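Local coordinates for protein fatty acid synthase 1, isoform A (Drosophila melanogaster, PDB 6FN6) that carries out the dehydratase, enoylreductase and ketoreductase steps of fatty acid synthesis, in an enzyme that probably builds long-chain saturated fatty acids with NADPH, at residues 540-545 with 550-555; 186-191 with 969-974. All blocks are in the same frame, centred on the assembly; numbering follows the deposited sequence.

Contact 1: residues 540-545 with 550-555; sequences LISNVL and WGTFRH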
ATOM      1  N   LEU A 540      44.886   9.202  68.537  1.00 39.64           N
ATOM      2  CA  LEU A 540      43.932   9.314  67.438  1.00 36.23           C
ATOM      3  C   LEU A 540      43.926  10.747  66.920  1.00 38.79           C
ATOM      4  O   LEU A 540      44.008  11.691  67.705  1.00 38.05           O
ATOM      5  CB  LEU A 540      42.529   8.913  67.893  1.00 36.06           C
ATOM      6  CG  LEU A 540      42.376   7.530  68.535  1.00 35.96           C
ATOM      7  CD1 LEU A 540      40.936   7.313  68.965  1.00 35.92           C
ATOM      8  CD2 LEU A 540      42.829   6.423  67.589  1.00 35.14           C
ATOM      9  N   ILE A 541      43.828  10.920  65.605  1.00 42.85           N
ATOM     10  CA  ILE A 541      43.868  12.262  65.035  1.00 43.21           C
ATOM     11  C   ILE A 541      42.543  12.974  65.283  1.00 44.20           C
ATOM     12  O   ILE A 541      42.495  14.203  65.336  1.00 47.72           O
ATOM     13  CB  ILE A 541      44.211  12.235  63.530  1.00 41.71           C
ATOM     14  CG1 ILE A 541      43.128  11.528  62.713  1.00 39.69           C
ATOM     15  CG2 ILE A 541      45.551  11.550  63.307  1.00 45.64           C
ATOM     16  CD1 ILE A 541      43.209  11.842  61.232  1.00 39.40           C
ATOM     17  N   SER A 542      41.472  12.200  65.440  1.00 39.60           N
ATOM     18  CA  SER A 542      40.151  12.763  65.694  1.00 37.52           C
ATOM     19  C   SER A 542      39.613  12.356  67.065  1.00 36.96           C
ATOM     20  O   SER A 542      39.413  11.173  67.337  1.00 35.74           O
ATOM     21  CB  SER A 542      39.174  12.325  64.602  1.00 36.01           C
ATOM     22  OG  SER A 542      37.882  12.853  64.843  1.00 37.85           O
ATOM     23  N   ASN A 543      39.372  13.351  67.915  1.00 35.12           N
ATOM     24  CA  ASN A 543      38.858  13.123  69.264  1.00 35.46           C
ATOM     25  C   ASN A 543      37.685  14.051  69.559  1.00 35.67           C
ATOM     26  O   ASN A 543      37.859  15.260  69.693  1.00 36.32           O
ATOM     27  CB  ASN A 543      39.962  13.337  70.304  1.00 36.35           C
ATOM     28  CG  ASN A 543      41.169  12.461  70.059  1.00 36.35           C
ATOM     29  OD1 ASN A 543      41.241  11.331  70.546  1.00 36.22           O
ATOM     30  ND2 ASN A 543      42.129  12.977  69.296  1.00 38.88           N
ATOM     31  N   VAL A 544      36.490  13.478  69.649  1.00 37.62           N
ATOM     32  CA  VAL A 544      35.276  14.261  69.843  1.00 38.38           C
ATOM     33  C   VAL A 544      34.638  13.930  71.188  1.00 38.37           C
ATOM     34  O   VAL A 544      34.338  12.770  71.470  1.00 37.52           O
ATOM     35  CB  VAL A 544      34.277  14.023  68.698  1.00 38.90           C
ATOM     36  CG1 VAL A 544      33.062  14.929  68.853  1.00 36.84           C
ATOM     37  CG2 VAL A 544      34.950  14.233  67.347  1.00 38.43           C
ATOM     38  N   LEU A 545      34.435  14.949  72.017  1.00 46.13           N
ATOM     39  CA  LEU A 545      33.790  14.763  73.314  1.00 47.09           C
ATOM     40  C   LEU A 545      32.337  15.219  73.266  1.00 50.21           C
ATOM     41  O   LEU A 545      32.054  16.402  73.081  1.00 49.61           O
ATOM     42  CB  LEU A 545      34.547  15.527  74.405  1.00 48.00           C
ATOM     43  CG  LEU A 545      34.087  15.307  75.852  1.00 46.56           C
ATOM     44  CD1 LEU A 545      34.165  13.842  76.247  1.00 46.61           C
ATOM     45  CD2 LEU A 545      34.917  16.146  76.807  1.00 47.26           C
ATOM     46  N   TRP A 550      34.159  10.238  74.831  1.00 52.73           N
ATOM     47  CA  TRP A 550      35.023  10.457  73.683  1.00 50.07           C
ATOM     48  C   TRP A 550      34.568   9.582  72.526  1.00 50.55           C
ATOM     49  O   TRP A 550      34.097   8.463  72.732  1.00 49.78           O
ATOM     50  CB  TRP A 550      36.479  10.155  74.036  1.00 52.53           C
ATOM     51  CG  TRP A 550      37.088  11.163  74.959  1.00 51.47           C
ATOM     52  CD1 TRP A 550      37.388  10.989  76.278  1.00 49.96           C
ATOM     53  CD2 TRP A 550      37.480  12.502  74.629  1.00 47.37           C
ATOM     54  NE1 TRP A 550      37.939  12.137  76.791  1.00 49.34           N
ATOM     55  CE2 TRP A 550      38.010  13.080  75.799  1.00 47.30           C
ATOM     56  CE3 TRP A 550      37.439  13.266  73.458  1.00 46.26           C
ATOM     57  CZ2 TRP A 550      38.489  14.387  75.835  1.00 46.62           C
ATOM     58  CZ3 TRP A 550      37.917  14.563  73.495  1.00 45.40           C
ATOM     59  CH2 TRP A 550      38.434  15.110  74.676  1.00 45.07           C
ATOM     60  N   GLY A 551      34.716  10.088  71.308  1.00 46.49           N
ATOM     61  CA  GLY A 551      34.337   9.336  70.130  1.00 45.41           C
ATOM     62  C   GLY A 551      34.734  10.006  68.831  1.00 43.90           C
ATOM     63  O   GLY A 551      35.527  10.946  68.815  1.00 45.17           O
ATOM     64  N   THR A 552      34.170   9.513  67.738  1.00 37.18           N
ATOM     65  CA  THR A 552      34.443  10.047  66.413  1.00 37.32           C
ATOM     66  C   THR A 552      33.150  10.133  65.615  1.00 36.62           C
ATOM     67  O   THR A 552      32.127   9.575  66.017  1.00 36.16           O
ATOM     68  CB  THR A 552      35.441   9.166  65.643  1.00 38.54           C
ATOM     69  OG1 THR A 552      34.879   7.862  65.452  1.00 38.82           O
ATOM     70  CG2 THR A 552      36.744   9.038  66.408  1.00 39.45           C
ATOM     71  N   PHE A 553      33.196  10.848  64.496  1.00 37.86           N
ATOM     72  CA  PHE A 553      32.078  10.873  63.561  1.00 37.09           C
ATOM     73  C   PHE A 553      32.342   9.894  62.426  1.00 37.80           C
ATOM     74  O   PHE A 553      33.269  10.078  61.639  1.00 43.09           O
ATOM     75  CB  PHE A 553      31.852  12.280  63.015  1.00 37.31           C
ATOM     76  CG  PHE A 553      31.120  13.178  63.962  1.00 36.66           C
ATOM     77  CD1 PHE A 553      29.756  13.046  64.142  1.00 35.77           C
ATOM     78  CD2 PHE A 553      31.797  14.150  64.678  1.00 40.37           C
ATOM     79  CE1 PHE A 553      29.075  13.868  65.016  1.00 37.33           C
ATOM     80  CE2 PHE A 553      31.122  14.978  65.556  1.00 39.58           C
ATOM     81  CZ  PHE A 553      29.759  14.835  65.725  1.00 37.12           C
ATOM     82  N   ARG A 554      31.529   8.846  62.357  1.00 36.69           N
ATOM     83  CA  ARG A 554      31.701   7.807  61.350  1.00 37.52           C
ATOM     84  C   ARG A 554      30.502   7.764  60.401  1.00 36.96           C
ATOM     85  O   ARG A 554      29.379   8.092  60.786  1.00 35.97           O
ATOM     86  CB  ARG A 554      31.895   6.447  62.021  1.00 38.23           C
ATOM     87  CG  ARG A 554      33.063   6.392  63.000  1.00 38.92           C
ATOM     88  CD  ARG A 554      34.370   5.987  62.326  1.00 40.54           C
ATOM     89  NE  ARG A 554      34.820   6.940  61.311  1.00 40.72           N
ATOM     90  CZ  ARG A 554      35.679   7.935  61.528  1.00 40.91           C
ATOM     91  NH1 ARG A 554      36.196   8.140  62.735  1.00 40.74           N
ATOM     92  NH2 ARG A 554      36.024   8.735  60.529  1.00 41.45           N
ATOM     93  N   HIS A 555      30.751   7.372  59.156  1.00 37.76           N
ATOM     94  CA  HIS A 555      29.696   7.297  58.148  1.00 37.36           C
ATOM     95  C   HIS A 555      29.233   5.857  57.946  1.00 37.81           C
ATOM     96  O   HIS A 555      30.035   4.974  57.645  1.00 39.17           O
ATOM     97  CB  HIS A 555      30.171   7.893  56.821  1.00 39.66           C
ATOM     98  CG  HIS A 555      31.483   7.352  56.347  1.00 45.92           C
ATOM     99  ND1 HIS A 555      31.635   6.063  55.884  1.00 48.49           N
ATOM    100  CD2 HIS A 555      32.702   7.931  56.251  1.00 49.12           C
ATOM    101  CE1 HIS A 555      32.892   5.870  55.529  1.00 50.96           C
ATOM    102  NE2 HIS A 555      33.561   6.989  55.742  1.00 51.11           N
TER

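Contact 2: residues 186-191 with 969-974; sequences NLRELY and IRRWQE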
ATOM      1  N   ASN A 186      10.089  18.733  21.514  1.00 73.51           N
ATOM      2  CA  ASN A 186       9.845  19.083  22.908  1.00 79.84           C
ATOM      3  C   ASN A 186      10.369  18.012  23.861  1.00 76.61           C
ATOM      4  O   ASN A 186      10.969  18.325  24.889  1.00 79.57           O
ATOM      5  CB  ASN A 186       8.350  19.305  23.137  1.00 87.54           C
ATOM      6  CG  ASN A 186       8.061  20.018  24.441  1.00 92.94           C
ATOM      7  OD1 ASN A 186       8.883  20.019  25.358  1.00 94.32           O
ATOM      8  ND2 ASN A 186       6.892  20.642  24.528  1.00 94.05           N
ATOM      9  N   LEU A 187      10.134  16.748  23.523  1.00 52.09           N
ATOM     10  CA  LEU A 187      10.587  15.644  24.360  1.00 51.21           C
ATOM     11  C   LEU A 187      12.111  15.544  24.313  1.00 56.10           C
ATOM     12  O   LEU A 187      12.705  15.447  23.240  1.00 58.57           O
ATOM     13  CB  LEU A 187       9.946  14.331  23.906  1.00 48.41           C
ATOM     14  CG  LEU A 187      10.170  13.100  24.788  1.00 48.53           C
ATOM     15  CD1 LEU A 187       9.540  13.281  26.163  1.00 49.66           C
ATOM     16  CD2 LEU A 187       9.620  11.855  24.110  1.00 50.10           C
ATOM     17  N   ARG A 188      12.735  15.563  25.486  1.00 60.37           N
ATOM     18  CA  ARG A 188      14.190  15.554  25.590  1.00 57.20           C
ATOM     19  C   ARG A 188      14.737  14.136  25.660  1.00 53.47           C
ATOM     20  O   ARG A 188      15.328  13.741  26.663  1.00 54.55           O
ATOM     21  CB  ARG A 188      14.638  16.339  26.822  1.00 58.07           C
ATOM     22  CG  ARG A 188      14.040  17.730  26.928  1.00 55.64           C
ATOM     23  CD  ARG A 188      14.468  18.402  28.223  1.00 55.09           C
ATOM     24  NE  ARG A 188      15.881  18.774  28.218  1.00 52.00           N
ATOM     25  CZ  ARG A 188      16.556  19.156  29.298  1.00 50.65           C
ATOM     26  NH1 ARG A 188      15.951  19.211  30.476  1.00 51.07           N
ATOM     27  NH2 ARG A 188      17.839  19.477  29.202  1.00 50.87           N
ATOM     28  N   GLU A 189      14.538  13.378  24.589  1.00 53.00           N
ATOM     29  CA  GLU A 189      15.008  12.001  24.526  1.00 48.14           C
ATOM     30  C   GLU A 189      15.791  11.773  23.238  1.00 42.55           C
ATOM     31  O   GLU A 189      15.877  12.662  22.390  1.00 40.70           O
ATOM     32  CB  GLU A 189      13.826  11.035  24.609  1.00 50.34           C
ATOM     33  CG  GLU A 189      13.119  11.009  25.957  1.00 51.68           C
ATOM     34  CD  GLU A 189      14.022  10.565  27.091  1.00 53.94           C
ATOM     35  OE1 GLU A 189      13.734  10.926  28.252  1.00 54.19           O
ATOM     36  OE2 GLU A 189      15.011   9.849  26.823  1.00 54.70           O
ATOM     37  N   LEU A 190      16.363  10.583  23.096  1.00 46.54           N
ATOM     38  CA  LEU A 190      17.194  10.273  21.940  1.00 44.13           C
ATOM     39  C   LEU A 190      16.335   9.899  20.733  1.00 41.23           C
ATOM     40  O   LEU A 190      15.584   8.924  20.771  1.00 37.58           O
ATOM     41  CB  LEU A 190      18.174   9.144  22.269  1.00 45.93           C
ATOM     42  CG  LEU A 190      19.172   8.768  21.172  1.00 46.46           C
ATOM     43  CD1 LEU A 190      20.082   9.937  20.835  1.00 47.95           C
ATOM     44  CD2 LEU A 190      19.995   7.557  21.588  1.00 48.20           C
ATOM     45  N   TYR A 191      16.454  10.691  19.670  1.00 46.78           N
ATOM     46  CA  TYR A 191      15.769  10.429  18.408  1.00 45.21           C
ATOM     47  C   TYR A 191      16.774  10.128  17.304  1.00 39.66           C
ATOM     48  O   TYR A 191      17.806  10.795  17.201  1.00 36.29           O
ATOM     49  CB  TYR A 191      14.922  11.630  17.985  1.00 52.91           C
ATOM     50  CG  TYR A 191      13.594  11.772  18.690  1.00 60.96           C
ATOM     51  CD1 TYR A 191      12.493  11.022  18.295  1.00 64.95           C
ATOM     52  CD2 TYR A 191      13.433  12.671  19.736  1.00 64.84           C
ATOM     53  CE1 TYR A 191      11.273  11.156  18.928  1.00 66.56           C
ATOM     54  CE2 TYR A 191      12.217  12.812  20.376  1.00 66.86           C
ATOM     55  CZ  TYR A 191      11.139  12.053  19.967  1.00 67.45           C
ATOM     56  OH  TYR A 191       9.924  12.188  20.601  1.00 69.05           O
ATOM     57  N   ILE A 969      14.326  27.985  31.698  1.00 34.51           N
ATOM     58  CA  ILE A 969      13.352  28.875  32.312  1.00 35.91           C
ATOM     59  C   ILE A 969      12.109  28.916  31.429  1.00 35.89           C
ATOM     60  O   ILE A 969      10.984  28.855  31.927  1.00 34.87           O
ATOM     61  CB  ILE A 969      13.947  30.286  32.540  1.00 37.43           C
ATOM     62  CG1 ILE A 969      15.104  30.209  33.541  1.00 37.23           C
ATOM     63  CG2 ILE A 969      12.877  31.261  33.034  1.00 36.00           C
ATOM     64  CD1 ILE A 969      15.940  31.469  33.626  1.00 37.10           C
ATOM     65  N   ARG A 970      12.317  29.018  30.120  1.00 34.44           N
ATOM     66  CA  ARG A 970      11.208  29.035  29.174  1.00 34.02           C
ATOM     67  C   ARG A 970      10.395  27.747  29.292  1.00 33.35           C
ATOM     68  O   ARG A 970       9.166  27.776  29.317  1.00 32.94           O
ATOM     69  CB  ARG A 970      11.713  29.210  27.740  1.00 34.11           C
ATOM     70  CG  ARG A 970      10.591  29.357  26.724  1.00 38.85           C
ATOM     71  CD  ARG A 970      11.101  29.637  25.321  1.00 41.89           C
ATOM     72  NE  ARG A 970      11.823  28.502  24.753  1.00 42.46           N
ATOM     73  CZ  ARG A 970      11.241  27.411  24.267  1.00 41.10           C
ATOM     74  NH1 ARG A 970       9.921  27.285  24.302  1.00 40.93           N
ATOM     75  NH2 ARG A 970      11.980  26.432  23.764  1.00 40.46           N
ATOM     76  N   ARG A 971      11.092  26.618  29.371  1.00 33.63           N
ATOM     77  CA  ARG A 971      10.433  25.325  29.480  1.00 37.27           C
ATOM     78  C   ARG A 971       9.645  25.203  30.785  1.00 36.61           C
ATOM     79  O   ARG A 971       8.535  24.668  30.796  1.00 36.56           O
ATOM     80  CB  ARG A 971      11.464  24.198  29.379  1.00 45.29           C
ATOM     81  CG  ARG A 971      12.063  24.034  27.990  1.00 52.96           C
ATOM     82  CD  ARG A 971      13.068  22.895  27.944  1.00 61.87           C
ATOM     83  NE  ARG A 971      13.457  22.560  26.575  1.00 72.53           N
ATOM     84  CZ  ARG A 971      14.551  21.878  26.248  1.00 83.85           C
ATOM     85  NH1 ARG A 971      15.383  21.450  27.188  1.00 88.17           N
ATOM     86  NH2 ARG A 971      14.817  21.623  24.974  1.00 88.65           N
ATOM     87  N   TRP A 972      10.204  25.717  31.878  1.00 41.45           N
ATOM     88  CA  TRP A 972       9.530  25.659  33.173  1.00 41.20           C
ATOM     89  C   TRP A 972       8.312  26.575  33.186  1.00 45.61           C
ATOM     90  O   TRP A 972       7.271  26.234  33.749  1.00 46.22           O
ATOM     91  CB  TRP A 972      10.486  26.043  34.303  1.00 39.45           C
ATOM     92  CG  TRP A 972      11.621  25.084  34.486  1.00 35.70           C
ATOM     93  CD1 TRP A 972      11.610  23.741  34.247  1.00 34.54           C
ATOM     94  CD2 TRP A 972      12.942  25.399  34.936  1.00 33.37           C
ATOM     95  NE1 TRP A 972      12.841  23.201  34.524  1.00 34.51           N
ATOM     96  CE2 TRP A 972      13.677  24.199  34.948  1.00 33.14           C
ATOM     97  CE3 TRP A 972      13.574  26.581  35.332  1.00 33.94           C
ATOM     98  CZ2 TRP A 972      15.012  24.146  35.341  1.00 32.98           C
ATOM     99  CZ3 TRP A 972      14.896  26.526  35.721  1.00 33.85           C
ATOM    100  CH2 TRP A 972      15.601  25.318  35.722  1.00 33.25           C
ATOM    101  N   GLN A 973       8.445  27.742  32.566  1.00 48.24           N
ATOM    102  CA  GLN A 973       7.358  28.711  32.541  1.00 52.70           C
ATOM    103  C   GLN A 973       6.223  28.213  31.657  1.00 55.91           C
ATOM    104  O   GLN A 973       5.048  28.435  31.954  1.00 55.90           O
ATOM    105  CB  GLN A 973       7.865  30.069  32.054  1.00 53.85           C
ATOM    106  CG  GLN A 973       8.682  30.813  33.096  1.00 55.71           C
ATOM    107  CD  GLN A 973       9.231  32.129  32.587  1.00 56.52           C
ATOM    108  OE1 GLN A 973       9.557  32.263  31.408  1.00 57.02           O
ATOM    109  NE2 GLN A 973       9.339  33.108  33.477  1.00 55.29           N
ATOM    110  N   GLU A 974       6.579  27.532  30.572  1.00 44.62           N
ATOM    111  CA  GLU A 974       5.586  26.950  29.679  1.00 46.80           C
ATOM    112  C   GLU A 974       4.831  25.838  30.398  1.00 46.07           C
ATOM    113  O   GLU A 974       3.633  25.655  30.190  1.00 44.41           O
ATOM    114  CB  GLU A 974       6.246  26.419  28.406  1.00 50.58           C
ATOM    115  CG  GLU A 974       6.671  27.513  27.436  1.00 53.93           C
ATOM    116  CD  GLU A 974       7.363  26.970  26.203  1.00 54.91           C
ATOM    117  OE1 GLU A 974       7.632  25.750  26.156  1.00 53.53           O
ATOM    118  OE2 GLU A 974       7.645  27.767  25.284  1.00 57.14           O
TER

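Contact 1: residues 540-545 with 550-555
Leu545 lies across one face of the Trp550 indole, its side chain slanting over the ring. Its CB makes a CH-pi contact 3.8 Å from the centroid of the six-membered ring of Trp550, 19° off the normal, and its CD1 sits 3.9 Å above the ring plane, over the centre. With CG of Leu545 anti to the backbone N (chi1 -173°), the branch is carried over the indole; a short, forked aliphatic chain suits this flat surface. Asn543 O meets the ring edge. On the other face of the strand pair, Val544 CG1 stands 3.8 Å from CE2 of Phe553, and the two side chains cross at about a right angle.

These are strands 542-546 and 549-557 of a beta hairpin in the pseudo-KR domain, a Rossmann-like unit. Val544 and Gly551 form an antiparallel hydrogen-bonded pair, with Val544 N to Gly551 O at 2.8 Å and Gly551 N to Val544 O at 2.7 Å; the non-hydrogen-bonded pair Leu545-Trp550 sets the leucine beside the indole. Gly551, lacking a side chain, puts nothing beside Val544. The short strand segments then diverge, their directions 115° apart, and Thr552 CG2 lies 3.5 Å from Ser542 O. Asn543 ND2 donates to Leu540 O (2.8 Å), from above the carbonyl plane, and to Leu514 O; these bonds satisfy the buried donor and tie the hairpin's first strand to 512-517.

Contact 2: residues 186-191 with 969-974
Arg971 sets NH1 over one face of the Arg188 guanidinium, while CG of Arg188 lies 3.9 Å above the plane of the Arg971 guanidinium, offset toward its rim. NH2 of Arg188 comes to the edge of the Arg971 group, in its plane. The two planes are inclined by 46°, an oblique crossing and not a parallel stack. Arg188 NE and Arg971 NH1, 2.9 Å apart, are both donors and form no bond with each other; at this resolution the exact spacing is doubtful. Glu137 bridges the two: OE1 pairs with Arg188 NH2 and OE2 with Arg971 NH2. Its charge would be expected to offset part of theirs, which probably allows the cations to lie so close.

Two domains meet here, the loop leading out of helix 170-183 in what is predicted to be the C-terminal hotdog half of the dehydratase and helix 963-974 of the Rossmann-type KR domain. Long, flexible arginines suit such a junction, since each can reach out from its own backbone. Arg971 is extended from CG to NE, whereas Arg188 bends at chi3 (71°), which turns its guanidinium aside from the line of its chain. Arg188 is also the centre of an inverse gamma turn, closed by a weak bond from Glu189 N to Leu187 O (3.1 Å). Beside Arg971, Arg970 gives NE to Thr157 of the dehydratase.

How the contacts relate
From the N terminus, the chain first builds the dehydratase, whose loop 186-191 supplies one side of contact 2. It then runs through the pseudo-KR domain, where contact 1 closes a tight hairpin with four residues between its segments, and through the enoylreductase before reaching helix 963-974 of the KR domain. There contact 2 closes, across 777 intervening residues. Contact 1 therefore lies wholly within the larger loop and the two do not cross. One joins neighbouring strands inside a single domain, while the other ties two domains at the surface. The centres of contact 1 and contact 2 are about 48 Å apart. The nearest atoms of contact 1 and contact 2 are about 31 Å apart.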